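Local coordinates for uncharacterized protein (Bacillus cereus, PDB 5F2H) that is of unknown function but belongs to the alpha/beta hydrolase superfamily and may therefore act as a hydrolase, at residues Lys128-Ile134 / His197-Ile203. Residues are numbered along the deposited sequence; the frame is centred on the assembly and turned at random.
Sequences KKEKLFI and HRGESVI
This is a parallel beta pairing at the start of two neighbouring strands, 131-136 and 202-207, the second and third of a six-stranded parallel sheet counted from the 158-164 edge. The register is L132 opposite V202 and F133 opposite I203, each with CA atoms 4.9 Å apart. Extended backbone (phi/psi near -124/144 at L132, -140/123 at V202) carries a ladder of backbone hydrogen bonds alternating between the two strands: L132 N to S201 O at 3.0 Å, I203 N to L132 O at 3.2 Å, I134 N to I203 O at 3.0 Å. Strand order 2-1-3-4-5-6, with intervening helices, fits the alpha/beta-hydrolase core; 202-207 leads into a probable nucleophile elbow, near which F133 lies without touching it. On one face the F133 ring (chi1 t) packs CE2 against I203 CG2 (chi1 m) at 3.7 Å; both side chains also meet I229 of the next strand, and I203 reaches helix 300-313. L132 and V202 share the other face, L132 CB to V202 CG2 at 4.3 Å. Ahead of the ladder the two segments are irregular: K129 centres an inverse gamma turn, and E200 (-88/-91) departs from strand geometry, yet E200 N still donates to E130 O at 3.2 Å. E130 (chi1 p) turns its carboxylate toward the H197-G199 backbone, with E130 OE1 3.1 Å from G199 N at an angle too poor for a hydrogen bond. G199 sits where a CB would clash with E130 O. S201 OG and Y158 OH are hydrogen-bonded, as are H197 ND1 and F193 O.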
# COMPACT_ATOMS: atom_id res chain seq x y z
N LYS B 128 2.24 6.74 -0.45
CA LYS B 128 1.14 6.08 0.25
C LYS B 128 -0.05 5.81 -0.67
O LYS B 128 -0.97 6.63 -0.82
CB LYS B 128 0.73 6.79 1.54
CG LYS B 128 1.79 6.64 2.62
CD LYS B 128 1.34 7.14 3.99
CE LYS B 128 2.42 6.86 5.03
NZ LYS B 128 2.02 7.28 6.40
N LYS B 129 -0.01 4.63 -1.28
CA LYS B 129 -1.05 4.17 -2.19
C LYS B 129 -2.35 3.90 -1.44
O LYS B 129 -2.63 2.78 -1.05
CB LYS B 129 -0.60 2.88 -2.90
CG LYS B 129 0.60 3.02 -3.84
CD LYS B 129 0.86 1.72 -4.60
CE LYS B 129 -0.29 1.37 -5.55
NZ LYS B 129 -0.09 0.08 -6.26
N GLU B 130 -3.12 4.96 -1.23
CA GLU B 130 -4.40 4.87 -0.52
C GLU B 130 -5.52 4.27 -1.40
O GLU B 130 -5.85 4.82 -2.45
CB GLU B 130 -4.80 6.27 -0.03
CG GLU B 130 -4.91 7.27 -1.18
CD GLU B 130 -5.13 8.71 -0.74
OE1 GLU B 130 -5.53 9.53 -1.60
OE2 GLU B 130 -4.88 9.01 0.44
N LYS B 131 -6.10 3.15 -0.96
CA LYS B 131 -7.17 2.47 -1.70
C LYS B 131 -8.51 2.76 -1.01
O LYS B 131 -8.57 2.90 0.21
CB LYS B 131 -6.90 0.97 -1.75
CG LYS B 131 -5.54 0.65 -2.39
CD LYS B 131 -5.12 -0.82 -2.42
CE LYS B 131 -5.99 -1.68 -3.33
NZ LYS B 131 -5.52 -3.10 -3.41
N LEU B 132 -9.59 2.87 -1.78
CA LEU B 132 -10.90 3.16 -1.21
C LEU B 132 -11.93 2.14 -1.57
O LEU B 132 -11.91 1.61 -2.66
CB LEU B 132 -11.41 4.53 -1.67
CG LEU B 132 -12.82 4.93 -1.20
CD1 LEU B 132 -12.98 4.92 0.31
CD2 LEU B 132 -13.16 6.32 -1.71
N PHE B 133 -12.82 1.85 -0.63
CA PHE B 133 -13.89 0.90 -0.86
C PHE B 133 -15.15 1.53 -0.27
O PHE B 133 -15.17 1.90 0.90
CB PHE B 133 -13.63 -0.41 -0.16
CG PHE B 133 -14.60 -1.48 -0.53
CD1 PHE B 133 -15.93 -1.38 -0.15
CD2 PHE B 133 -14.19 -2.61 -1.19
CE1 PHE B 133 -16.83 -2.39 -0.45
CE2 PHE B 133 -15.07 -3.61 -1.51
CZ PHE B 133 -16.39 -3.52 -1.13
N ILE B 134 -16.20 1.64 -1.07
CA ILE B 134 -17.41 2.23 -0.55
C ILE B 134 -18.50 1.19 -0.56
O ILE B 134 -18.79 0.62 -1.59
CB ILE B 134 -17.85 3.40 -1.40
CG1 ILE B 134 -16.68 4.31 -1.69
CG2 ILE B 134 -18.97 4.14 -0.70
CD1 ILE B 134 -17.05 5.53 -2.52
N HIS B 197 -7.19 13.90 -1.06
CA HIS B 197 -6.43 12.66 -1.11
C HIS B 197 -5.96 12.33 -2.53
O HIS B 197 -4.79 12.47 -2.86
CB HIS B 197 -7.27 11.48 -0.61
CG HIS B 197 -7.61 11.53 0.84
ND1 HIS B 197 -8.69 12.23 1.33
CD2 HIS B 197 -7.04 10.93 1.91
CE1 HIS B 197 -8.75 12.08 2.65
NE2 HIS B 197 -7.76 11.29 3.02
N ARG B 198 -6.92 11.91 -3.34
CA ARG B 198 -6.72 11.49 -4.73
C ARG B 198 -6.04 10.12 -4.75
O ARG B 198 -4.86 9.98 -5.08
CB ARG B 198 -5.97 12.51 -5.60
CG ARG B 198 -5.93 12.11 -7.08
CD ARG B 198 -7.34 12.05 -7.66
NE ARG B 198 -7.41 11.56 -9.03
CZ ARG B 198 -7.58 10.28 -9.38
NH1 ARG B 198 -7.68 9.32 -8.46
NH2 ARG B 198 -7.63 9.95 -10.67
N GLY B 199 -6.82 9.12 -4.34
CA GLY B 199 -6.36 7.74 -4.28
C GLY B 199 -6.26 7.02 -5.61
O GLY B 199 -6.66 7.53 -6.66
N GLU B 200 -5.70 5.81 -5.53
CA GLU B 200 -5.50 4.93 -6.69
C GLU B 200 -6.72 4.04 -6.98
O GLU B 200 -7.63 4.46 -7.70
CB GLU B 200 -4.23 4.08 -6.52
CG GLU B 200 -2.90 4.83 -6.44
CD GLU B 200 -2.70 5.65 -5.17
OE1 GLU B 200 -3.47 5.49 -4.20
OE2 GLU B 200 -1.73 6.44 -5.11
N SER B 201 -6.76 2.84 -6.41
CA SER B 201 -7.86 1.92 -6.66
C SER B 201 -9.14 2.25 -5.90
O SER B 201 -9.09 2.66 -4.74
CB SER B 201 -7.43 0.49 -6.32
OG SER B 201 -8.49 -0.44 -6.54
N VAL B 202 -10.29 2.06 -6.56
CA VAL B 202 -11.61 2.31 -5.95
C VAL B 202 -12.63 1.23 -6.34
O VAL B 202 -12.88 0.99 -7.52
CB VAL B 202 -12.17 3.68 -6.32
CG1 VAL B 202 -13.52 3.90 -5.65
CG2 VAL B 202 -11.20 4.78 -5.91
N ILE B 203 -13.21 0.57 -5.35
CA ILE B 203 -14.20 -0.47 -5.57
C ILE B 203 -15.45 -0.07 -4.82
O ILE B 203 -15.35 0.31 -3.65
CB ILE B 203 -13.71 -1.81 -4.98
CG1 ILE B 203 -12.41 -2.26 -5.65
CG2 ILE B 203 -14.80 -2.88 -5.10
CD1 ILE B 203 -11.84 -3.56 -5.11